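Local structure of putative secreted protein (Pseudomonas aeruginosa, 3NPD) at residues I32-Y37 with L44-S49; E40-I45 with G86-Y91; E56-N61 with P101-R106. The protein is of unknown function but is a putative secreted protein, probably regulated by quorum sensing and possibly a virulence factor of this bacterium. All coordinates share one frame; numbering follows the deposited sequence.

Contact 1. Residues I32-Y37 with L44-S49; sequences ILDQGY and LINHLS
Asn46 reaches diagonally across the antiparallel beta hairpin of strands 32-40 and 43-50 to Asp34, on the same face of the sheet, and their side-chain bonds hold a beta bulge in place. Asn46 ND2 uses both of its hydrogens, giving one to Asp34 OD1 at 2.9 Å and the other to the carbonyl Gly36 O at 3.0 Å, both acceptors lying close to the amide plane. Asp34 OD1 also accepts from the backbone Gly36 N, closing an Asx turn; the two donors reach the oxygen from opposite faces of the carboxylate, which fixes its rotation. Gly36 O is likewise gripped twice, since His47 N approaches it nearly along the C=O axis at 2.9 Å. With Asp34 paired to Leu48 but Tyr37 to Asn46, the register slips by one residue at Gln35-Gly36; the backbone angles of Gly36 (phi 92°, psi -161°) call for glycine. Further back, Leu33 and Ser49 exchange a pair of backbone bonds, and Gln35 N donates to His47 O.

On the face carrying Asn46, the Tyr37 ring and the amide are stacked with planes 11° apart, and Asn46 CG sits over one ring face, 3.5 Å from Tyr37 CZ. A water bridges Tyr37 OH and Asn46 OD1, while a second water gives a hydrogen to Asn46 OD1. The Tyr37 side chain also packs on Ala17 and Ser20 of helix 4-21. His47 NE2 is hydrogen-bonded to Thr38 OG1. At the start of the hairpin strand, Ile32 CG2, anti to the backbone N, meets Leu48 CD2 at 3.6 Å.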
loop_
_atom_site.group_PDB
_atom_site.type_symbol
_atom_site.label_atom_id
_atom_site.label_comp_id
_atom_site.label_asym_id
_atom_site.label_seq_id
_atom_site.Cartn_x
_atom_site.Cartn_y
_atom_site.Cartn_z
ATOM N N ILE A 32 3.463 -10.352 9.743
ATOM C CA ILE A 32 3.550 -9.342 8.694
ATOM C C ILE A 32 4.732 -8.409 8.925
ATOM O O ILE A 32 4.831 -7.793 9.987
ATOM C CB ILE A 32 2.246 -8.535 8.595
ATOM C CG1 ILE A 32 1.056 -9.421 8.206
ATOM C CG2 ILE A 32 2.353 -7.437 7.555
ATOM C CD1 ILE A 32 -0.261 -8.771 8.462
ATOM N N LEU A 33 5.581 -8.265 7.898
ATOM C CA LEU A 33 6.657 -7.262 7.860
ATOM C C LEU A 33 6.236 -6.118 6.955
ATOM O O LEU A 33 5.848 -6.330 5.800
ATOM C CB LEU A 33 8.009 -7.795 7.338
ATOM C CG LEU A 33 8.944 -8.677 8.109
ATOM C CD1 LEU A 33 10.157 -8.941 7.230
ATOM C CD2 LEU A 33 9.347 -7.991 9.429
ATOM N N ASP A 34 6.302 -4.920 7.500
ATOM C CA ASP A 34 6.182 -3.706 6.703
ATOM C C ASP A 34 7.554 -3.488 6.011
ATOM O O ASP A 34 8.561 -3.162 6.665
ATOM C CB ASP A 34 5.796 -2.535 7.603
ATOM C CG ASP A 34 5.584 -1.228 6.841
ATOM O OD1 ASP A 34 5.865 -1.116 5.617
ATOM O OD2 ASP A 34 5.153 -0.278 7.523
ATOM N N GLN A 35 7.585 -3.601 4.696
ATOM C CA GLN A 35 8.835 -3.487 3.908
ATOM C C GLN A 35 9.035 -2.114 3.310
ATOM O O GLN A 35 9.979 -1.919 2.556
ATOM C CB GLN A 35 8.891 -4.548 2.816
ATOM C CG GLN A 35 8.693 -5.944 3.331
ATOM C CD GLN A 35 8.602 -6.932 2.208
ATOM O OE1 GLN A 35 7.816 -6.757 1.290
ATOM N NE2 GLN A 35 9.353 -7.977 2.292
ATOM N N GLY A 36 8.171 -1.159 3.671
ATOM C CA GLY A 36 8.319 0.228 3.225
ATOM C C GLY A 36 7.555 0.482 1.949
ATOM O O GLY A 36 6.630 -0.258 1.602
ATOM N N TYR A 37 7.941 1.561 1.274
ATOM C CA TYR A 37 7.179 2.135 0.187
ATOM C C TYR A 37 7.990 2.447 -1.038
ATOM O O TYR A 37 9.173 2.790 -0.936
ATOM C CB TYR A 37 6.575 3.462 0.659
ATOM C CG TYR A 37 5.651 3.300 1.828
ATOM C CD1 TYR A 37 6.152 3.151 3.113
ATOM C CD2 TYR A 37 4.243 3.372 1.662
ATOM C CE1 TYR A 37 5.275 2.971 4.221
ATOM C CE2 TYR A 37 3.375 3.271 2.756
ATOM C CZ TYR A 37 3.884 3.054 4.026
ATOM O OH TYR A 37 3.041 2.938 5.125
ATOM N N LEU A 44 1.302 5.110 -4.699
ATOM C CA LEU A 44 2.175 4.944 -3.528
ATOM C C LEU A 44 1.939 3.518 -3.032
ATOM O O LEU A 44 0.830 3.190 -2.604
ATOM C CB LEU A 44 1.806 5.959 -2.431
ATOM C CG LEU A 44 2.581 5.858 -1.116
ATOM C CD1 LEU A 44 4.101 6.051 -1.356
ATOM C CD2 LEU A 44 2.032 6.858 -0.057
ATOM N N ILE A 45 2.962 2.703 -3.066
ATOM C CA ILE A 45 2.832 1.270 -2.821
ATOM C C ILE A 45 3.518 0.944 -1.512
ATOM O O ILE A 45 4.713 1.215 -1.369
ATOM C CB ILE A 45 3.491 0.437 -3.939
ATOM C CG1 ILE A 45 2.942 0.743 -5.312
ATOM C CG2 ILE A 45 3.384 -1.118 -3.619
ATOM C CD1 ILE A 45 3.838 0.346 -6.467
ATOM N N ASN A 46 2.795 0.334 -0.574
ATOM C CA ASN A 46 3.344 -0.179 0.656
ATOM C C ASN A 46 3.510 -1.659 0.373
ATOM O O ASN A 46 2.529 -2.370 0.056
ATOM C CB ASN A 46 2.345 0.087 1.813
ATOM C CG ASN A 46 2.882 -0.201 3.211
ATOM O OD1 ASN A 46 2.100 -0.165 4.165
ATOM N ND2 ASN A 46 4.177 -0.521 3.352
ATOM N N HIS A 47 4.737 -2.140 0.471
ATOM C CA HIS A 47 5.042 -3.535 0.286
ATOM C C HIS A 47 5.085 -4.179 1.661
ATOM O O HIS A 47 5.758 -3.668 2.550
ATOM C CB HIS A 47 6.426 -3.669 -0.346
ATOM C CG HIS A 47 6.565 -2.957 -1.674
ATOM N ND1 HIS A 47 6.358 -3.565 -2.895
ATOM C CD2 HIS A 47 6.915 -1.684 -1.949
ATOM C CE1 HIS A 47 6.556 -2.688 -3.864
ATOM N NE2 HIS A 47 6.894 -1.537 -3.319
ATOM N N LEU A 48 4.408 -5.325 1.811
ATOM C CA LEU A 48 4.419 -6.083 3.040
ATOM C C LEU A 48 4.618 -7.572 2.714
ATOM O O LEU A 48 4.135 -8.048 1.655
ATOM C CB LEU A 48 3.150 -5.867 3.831
ATOM C CG LEU A 48 2.853 -4.410 4.272
ATOM C CD1 LEU A 48 1.799 -3.792 3.322
ATOM C CD2 LEU A 48 2.447 -4.351 5.757
ATOM N N SER A 49 5.356 -8.284 3.576
ATOM C CA SER A 49 5.489 -9.751 3.452
ATOM C C SER A 49 4.611 -10.365 4.532
ATOM O O SER A 49 4.443 -9.783 5.617
ATOM C CB SER A 49 6.923 -10.270 3.581
ATOM O OG SER A 49 7.482 -10.007 4.825
HETATM O O HOH W 1 2.271 -0.388 6.874
HETATM O O HOH W 2 5.845 -7.452 -0.658
HETATM O O HOH W 3 0.275 2.088 4.893
#

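Contact 2. Residues E40-I45 with G86-Y91; sequences EGNQLI and GAILTY
Asn42 opens the contact with Ile88: Asn42 O, at the third position of a type II' beta turn from Glu40 to Gln43, accepts from Ile88 N at 2.8 Å. Its side-chain amide lies against the tip of Ile88, Asn42 ND2 being 3.7 Å from Ile88 CD1, and a water joins the same ND2 to Gly86 O. Gly86 itself closes the preceding helix in a Schellman motif.

Gln43 lies beside Ile88, the two side chains pointing the same way, with Gln43 CG packed on Ile88 CB at 3.8 Å. Its chain runs extended beyond CG (CD anti, chi2 -178°), and the amide oxygen meets Thr90, whose OG1 donates to Gln43 OE1 over 2.7 Å, the donor tilted 34° from the carbonyl plane. Arg106 of strand 101-107, beyond strand 88-95, also donates to this oxygen through NE.

Leu44 turns to the other face, among Leu82, Val16 and Ala17 of the helices. Its backbone binds on both sides of Leu89: Leu44 N donates to Ile88 O, and Leu44 O receives Thr90 N. Side by side with it, Leu89 brings CD1 to 4.0 Å from Leu44 CD2. Ile45 returns to the face of Gln43, setting CG1 against Thr90 CB at 3.9 Å.

The alternating bonds from one residue to both neighbours of its partner are those of a parallel strand pair; with a largely helical connection between adjacent parallel strands, it is a beta-alpha-beta crossover in a mixed sheet.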
loop_
_atom_site.group_PDB
_atom_site.type_symbol
_atom_site.label_atom_id
_atom_site.label_comp_id
_atom_site.label_asym_id
_atom_site.label_seq_id
_atom_site.Cartn_x
_atom_site.Cartn_y
_atom_site.Cartn_z
ATOM N N GLU A 40 5.087 4.000 -8.205
ATOM C CA GLU A 40 4.970 3.657 -9.655
ATOM C C GLU A 40 3.871 4.539 -10.188
ATOM O O GLU A 40 2.703 4.326 -9.920
ATOM C CB GLU A 40 4.663 2.190 -9.876
ATOM C CG GLU A 40 5.748 1.254 -9.418
ATOM C CD GLU A 40 7.032 1.287 -10.234
ATOM O OE1 GLU A 40 7.027 1.694 -11.443
ATOM O OE2 GLU A 40 8.058 0.871 -9.652
ATOM N N GLY A 41 4.257 5.566 -10.942
ATOM C CA GLY A 41 3.282 6.499 -11.488
ATOM C C GLY A 41 2.555 7.260 -10.386
ATOM O O GLY A 41 3.199 7.877 -9.519
ATOM N N ASN A 42 1.227 7.125 -10.380
ATOM C CA ASN A 42 0.376 7.757 -9.375
ATOM C C ASN A 42 0.097 6.857 -8.143
ATOM O O ASN A 42 -0.700 7.237 -7.299
ATOM C CB ASN A 42 -0.946 8.285 -9.973
ATOM C CG ASN A 42 -1.847 7.179 -10.483
ATOM O OD1 ASN A 42 -1.419 6.024 -10.618
ATOM N ND2 ASN A 42 -3.076 7.520 -10.789
ATOM N N GLN A 43 0.753 5.700 -8.044
ATOM C CA GLN A 43 0.565 4.767 -6.962
ATOM C C GLN A 43 1.685 4.872 -5.943
ATOM O O GLN A 43 2.863 4.739 -6.282
ATOM C CB GLN A 43 0.547 3.313 -7.455
ATOM C CG GLN A 43 -0.641 3.011 -8.298
ATOM C CD GLN A 43 -0.716 1.581 -8.763
ATOM O OE1 GLN A 43 -0.531 0.632 -8.001
ATOM N NE2 GLN A 43 -1.038 1.425 -10.028
ATOM N N LEU A 44 1.302 5.110 -4.699
ATOM C CA LEU A 44 2.175 4.944 -3.528
ATOM C C LEU A 44 1.939 3.518 -3.032
ATOM O O LEU A 44 0.830 3.190 -2.604
ATOM C CB LEU A 44 1.806 5.959 -2.431
ATOM C CG LEU A 44 2.581 5.858 -1.116
ATOM C CD1 LEU A 44 4.101 6.051 -1.356
ATOM C CD2 LEU A 44 2.032 6.858 -0.057
ATOM N N ILE A 45 2.962 2.703 -3.066
ATOM C CA ILE A 45 2.832 1.270 -2.821
ATOM C C ILE A 45 3.518 0.944 -1.512
ATOM O O ILE A 45 4.713 1.215 -1.369
ATOM C CB ILE A 45 3.491 0.437 -3.939
ATOM C CG1 ILE A 45 2.942 0.743 -5.312
ATOM C CG2 ILE A 45 3.384 -1.118 -3.619
ATOM C CD1 ILE A 45 3.838 0.346 -6.467
ATOM N N GLY A 86 -5.137 12.917 -6.619
ATOM C CA GLY A 86 -5.169 11.998 -7.747
ATOM C C GLY A 86 -4.326 10.771 -7.532
ATOM O O GLY A 86 -4.174 9.994 -8.471
ATOM N N ALA A 87 -3.812 10.569 -6.313
ATOM C CA ALA A 87 -2.952 9.376 -6.045
ATOM C C ALA A 87 -3.808 8.116 -5.801
ATOM O O ALA A 87 -5.012 8.194 -5.557
ATOM C CB ALA A 87 -1.979 9.575 -4.858
ATOM N N ILE A 88 -3.133 6.975 -5.924
ATOM C CA ILE A 88 -3.685 5.680 -5.567
ATOM C C ILE A 88 -2.784 5.138 -4.470
ATOM O O ILE A 88 -1.537 5.243 -4.570
ATOM C CB ILE A 88 -3.674 4.731 -6.778
ATOM C CG1 ILE A 88 -4.704 5.187 -7.793
ATOM C CG2 ILE A 88 -3.958 3.255 -6.347
ATOM C CD1 ILE A 88 -4.501 4.520 -9.197
ATOM N N LEU A 89 -3.404 4.647 -3.398
ATOM C CA LEU A 89 -2.716 3.905 -2.338
ATOM C C LEU A 89 -2.823 2.428 -2.706
ATOM O O LEU A 89 -3.908 1.898 -2.850
ATOM C CB LEU A 89 -3.286 4.213 -0.933
ATOM C CG LEU A 89 -2.387 5.045 -0.029
ATOM C CD1 LEU A 89 -1.011 4.353 0.281
ATOM C CD2 LEU A 89 -2.272 6.447 -0.691
ATOM N N THR A 90 -1.684 1.756 -2.791
ATOM C CA THR A 90 -1.625 0.346 -3.150
ATOM C C THR A 90 -0.948 -0.443 -2.039
ATOM O O THR A 90 0.142 -0.066 -1.610
ATOM C CB THR A 90 -0.833 0.147 -4.442
ATOM O OG1 THR A 90 -1.529 0.844 -5.474
ATOM C CG2 THR A 90 -0.687 -1.379 -4.807
ATOM N N TYR A 91 -1.569 -1.539 -1.616
ATOM C CA TYR A 91 -0.970 -2.493 -0.679
ATOM C C TYR A 91 -0.612 -3.715 -1.468
ATOM O O TYR A 91 -1.486 -4.354 -2.062
ATOM C CB TYR A 91 -1.924 -2.887 0.450
ATOM C CG TYR A 91 -2.047 -1.762 1.367
ATOM C CD1 TYR A 91 -1.110 -1.600 2.399
ATOM C CD2 TYR A 91 -2.981 -0.768 1.153
ATOM C CE1 TYR A 91 -1.119 -0.502 3.214
ATOM C CE2 TYR A 91 -3.022 0.344 1.984
ATOM C CZ TYR A 91 -2.091 0.464 3.029
ATOM O OH TYR A 91 -2.105 1.545 3.879
HETATM O O HOH W 4 -3.573 10.462 -11.183
#

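Contact 3. Residues E56-N61 with P101-R106; sequences ERMRSN and PVATER
Val102, Arg59 and selenomethionine Met58 make most of this contact, in which the last turn of helix 52-60 rests against the start of the edge strand 101-107. Val102 has the most surface covered. Its two methyls divide the work: CG1, anti to the backbone N (chi1 174°), meets Met58 CB at 4.0 Å, and CG2 lies 3.6 Å from Arg59 NH2.

Arg59 crosses Val102 at about a right angle, with Val102 CB over one face of the guanidinium. The chain is extended from CG to NE, carrying NE toward the strand. There Arg59 NH2 donates to Pro101 O at 3.1 Å; the bond is fairly straight at the hydrogen (164°) and lies in the guanidinium plane, although the donor is tilted from the plane of the carbonyl. A water accepts from Arg59 NE, also within that plane, and donates to Val102 O, so one side chain engages two successive carbonyls, Pro101 O directly and Val102 O through the water. On its remaining nitrogen, Arg59 NH1 makes a salt bridge to Glu56 OE1 at 3.1 Å, one turn back in the helix, which should help to orient the guanidinium.

Met58 points to the strand and, bent at chi3 (74°), brings its CE methyl to 4.4 Å from Ala103 CB. It is buried, with Phe93 and Val65 also against it.

Val102 and Ala103 both face Phe93 of the neighbouring strand 88-95, and this is a classic beta bulge, lying where the helix end packs on the sheet edge.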
loop_
_atom_site.group_PDB
_atom_site.type_symbol
_atom_site.label_atom_id
_atom_site.label_comp_id
_atom_site.label_asym_id
_atom_site.label_seq_id
_atom_site.Cartn_x
_atom_site.Cartn_y
_atom_site.Cartn_z
ATOM N N GLU A 56 -2.692 -17.553 3.859
ATOM C CA GLU A 56 -3.871 -18.388 3.568
ATOM C C GLU A 56 -5.149 -17.785 4.108
ATOM O O GLU A 56 -6.172 -17.791 3.420
ATOM C CB GLU A 56 -3.684 -19.814 4.044
ATOM C CG GLU A 56 -2.697 -20.597 3.181
ATOM C CD GLU A 56 -3.252 -20.930 1.779
ATOM O OE1 GLU A 56 -3.156 -20.106 0.840
ATOM O OE2 GLU A 56 -3.752 -22.065 1.608
ATOM N N ARG A 57 -5.108 -17.255 5.331
ATOM C CA ARG A 57 -6.266 -16.568 5.906
ATOM C C ARG A 57 -6.652 -15.376 5.059
ATOM O O ARG A 57 -7.851 -15.144 4.816
ATOM C CB ARG A 57 -5.994 -16.102 7.341
ATOM C CG ARG A 57 -5.761 -17.228 8.326
ATOM C CD ARG A 57 -6.027 -16.808 9.788
ATOM N NE ARG A 57 -5.198 -15.730 10.376
ATOM C CZ ARG A 57 -3.919 -15.816 10.789
ATOM N NH1 ARG A 57 -3.177 -16.900 10.605
ATOM N NH2 ARG A 57 -3.345 -14.752 11.362
HETATM N N MSE A 58 -5.651 -14.618 4.592
HETATM C CA MSE A 58 -5.907 -13.498 3.676
HETATM C C MSE A 58 -6.565 -13.913 2.372
HETATM O O MSE A 58 -7.558 -13.330 1.972
HETATM C CB MSE A 58 -4.655 -12.676 3.400
HETATM C CG MSE A 58 -4.216 -11.967 4.623
HETATM SE SE MSE A 58 -2.603 -10.939 4.378
HETATM C CE MSE A 58 -3.391 -9.488 3.357
ATOM N N ARG A 59 -6.060 -14.965 1.774
ATOM C CA ARG A 59 -6.594 -15.463 0.512
ATOM C C ARG A 59 -8.002 -16.016 0.622
ATOM O O ARG A 59 -8.718 -16.043 -0.374
ATOM C CB ARG A 59 -5.688 -16.548 -0.051
ATOM C CG ARG A 59 -4.356 -16.009 -0.565
ATOM C CD ARG A 59 -3.565 -17.169 -1.130
ATOM N NE ARG A 59 -2.235 -16.789 -1.567
ATOM C CZ ARG A 59 -1.070 -17.196 -1.057
ATOM N NH1 ARG A 59 -0.999 -18.043 -0.042
ATOM N NH2 ARG A 59 0.066 -16.740 -1.600
ATOM N N SER A 60 -8.351 -16.542 1.806
ATOM C CA SER A 60 -9.691 -17.106 2.064
ATOM C C SER A 60 -10.777 -16.052 2.158
ATOM O O SER A 60 -11.972 -16.374 2.041
ATOM C CB SER A 60 -9.703 -17.963 3.352
ATOM O OG SER A 60 -9.655 -17.169 4.503
ATOM N N ASN A 61 -10.396 -14.797 2.418
ATOM C CA ASN A 61 -11.402 -13.725 2.529
ATOM C C ASN A 61 -10.846 -12.378 2.052
ATOM O O ASN A 61 -10.590 -11.450 2.854
ATOM C CB ASN A 61 -11.953 -13.635 3.928
ATOM C CG ASN A 61 -13.289 -12.854 3.971
ATOM O OD1 ASN A 61 -13.630 -12.052 3.064
ATOM N ND2 ASN A 61 -14.051 -13.098 5.017
ATOM N N PRO A 101 2.718 -13.496 -4.871
ATOM C CA PRO A 101 1.654 -12.581 -4.431
ATOM C C PRO A 101 0.635 -13.265 -3.547
ATOM O O PRO A 101 0.363 -14.454 -3.734
ATOM C CB PRO A 101 1.006 -12.106 -5.749
ATOM C CG PRO A 101 2.128 -12.158 -6.720
ATOM C CD PRO A 101 2.812 -13.471 -6.359
ATOM N N VAL A 102 0.165 -12.527 -2.553
ATOM C CA VAL A 102 -0.861 -12.918 -1.649
ATOM C C VAL A 102 -2.077 -12.083 -1.947
ATOM O O VAL A 102 -3.150 -12.636 -2.183
ATOM C CB VAL A 102 -0.426 -12.714 -0.157
ATOM C CG1 VAL A 102 -1.574 -13.003 0.801
ATOM C CG2 VAL A 102 0.811 -13.626 0.152
ATOM N N ALA A 103 -1.920 -10.770 -1.891
ATOM C CA ALA A 103 -3.007 -9.861 -2.182
ATOM C C ALA A 103 -2.470 -8.537 -2.664
ATOM O O ALA A 103 -1.428 -8.108 -2.238
ATOM C CB ALA A 103 -3.900 -9.630 -0.963
ATOM N N THR A 104 -3.215 -7.875 -3.530
ATOM C CA THR A 104 -2.866 -6.541 -4.002
ATOM C C THR A 104 -4.152 -5.711 -3.980
ATOM O O THR A 104 -5.110 -6.026 -4.691
ATOM C CB THR A 104 -2.189 -6.538 -5.386
ATOM O OG1 THR A 104 -1.155 -7.537 -5.417
ATOM C CG2 THR A 104 -1.528 -5.169 -5.650
ATOM N N GLU A 105 -4.145 -4.641 -3.202
ATOM C CA GLU A 105 -5.383 -3.860 -3.001
ATOM C C GLU A 105 -5.074 -2.376 -3.240
ATOM O O GLU A 105 -4.194 -1.796 -2.580
ATOM C CB GLU A 105 -5.927 -4.067 -1.573
ATOM C CG GLU A 105 -6.433 -5.498 -1.328
ATOM C CD GLU A 105 -7.535 -5.980 -2.305
ATOM O OE1 GLU A 105 -8.308 -5.148 -2.817
ATOM O OE2 GLU A 105 -7.691 -7.220 -2.507
ATOM N N ARG A 106 -5.778 -1.788 -4.215
ATOM C CA ARG A 106 -5.617 -0.389 -4.578
ATOM C C ARG A 106 -6.838 0.420 -4.189
ATOM O O ARG A 106 -8.014 -0.018 -4.353
ATOM C CB ARG A 106 -5.440 -0.239 -6.076
ATOM C CG ARG A 106 -4.230 -0.982 -6.561
ATOM C CD ARG A 106 -3.975 -0.846 -8.071
ATOM N NE ARG A 106 -2.720 -1.544 -8.366
ATOM C CZ ARG A 106 -2.565 -2.863 -8.517
ATOM N NH1 ARG A 106 -3.581 -3.684 -8.420
ATOM N NH2 ARG A 106 -1.351 -3.383 -8.699
HETATM O O HOH W 5 -3.129 -15.015 -3.695
#

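Overall arrangement
All three contacts involve one mixed sheet: contacts 1 and 2 join neighbouring strands, and contact 3 sets helix 52-60 against edge strand 101-107. Contacts 1 and 2, with centres about 13 Å apart, share Leu44 and Ile45 on strand 43-50, which pairs antiparallel with 32-40 and parallel with 88-95; Asn46 N continues the latter pairing by a probable hydrogen bond to Thr90 O. Contacts 2 and 3 lie about 18 Å apart between centres but meet where Tyr91 N probably bonds to Glu105 O. Contacts 1 and 3 do not touch, their nearest atoms being about 5 Å apart. Bound cyclohexyl-propylsulfonic acid, probably from crystallisation, lies about 4 Å from the neighbouring side chains of Ile32 and Met58 and, probably as a separate molecule, from Ile88.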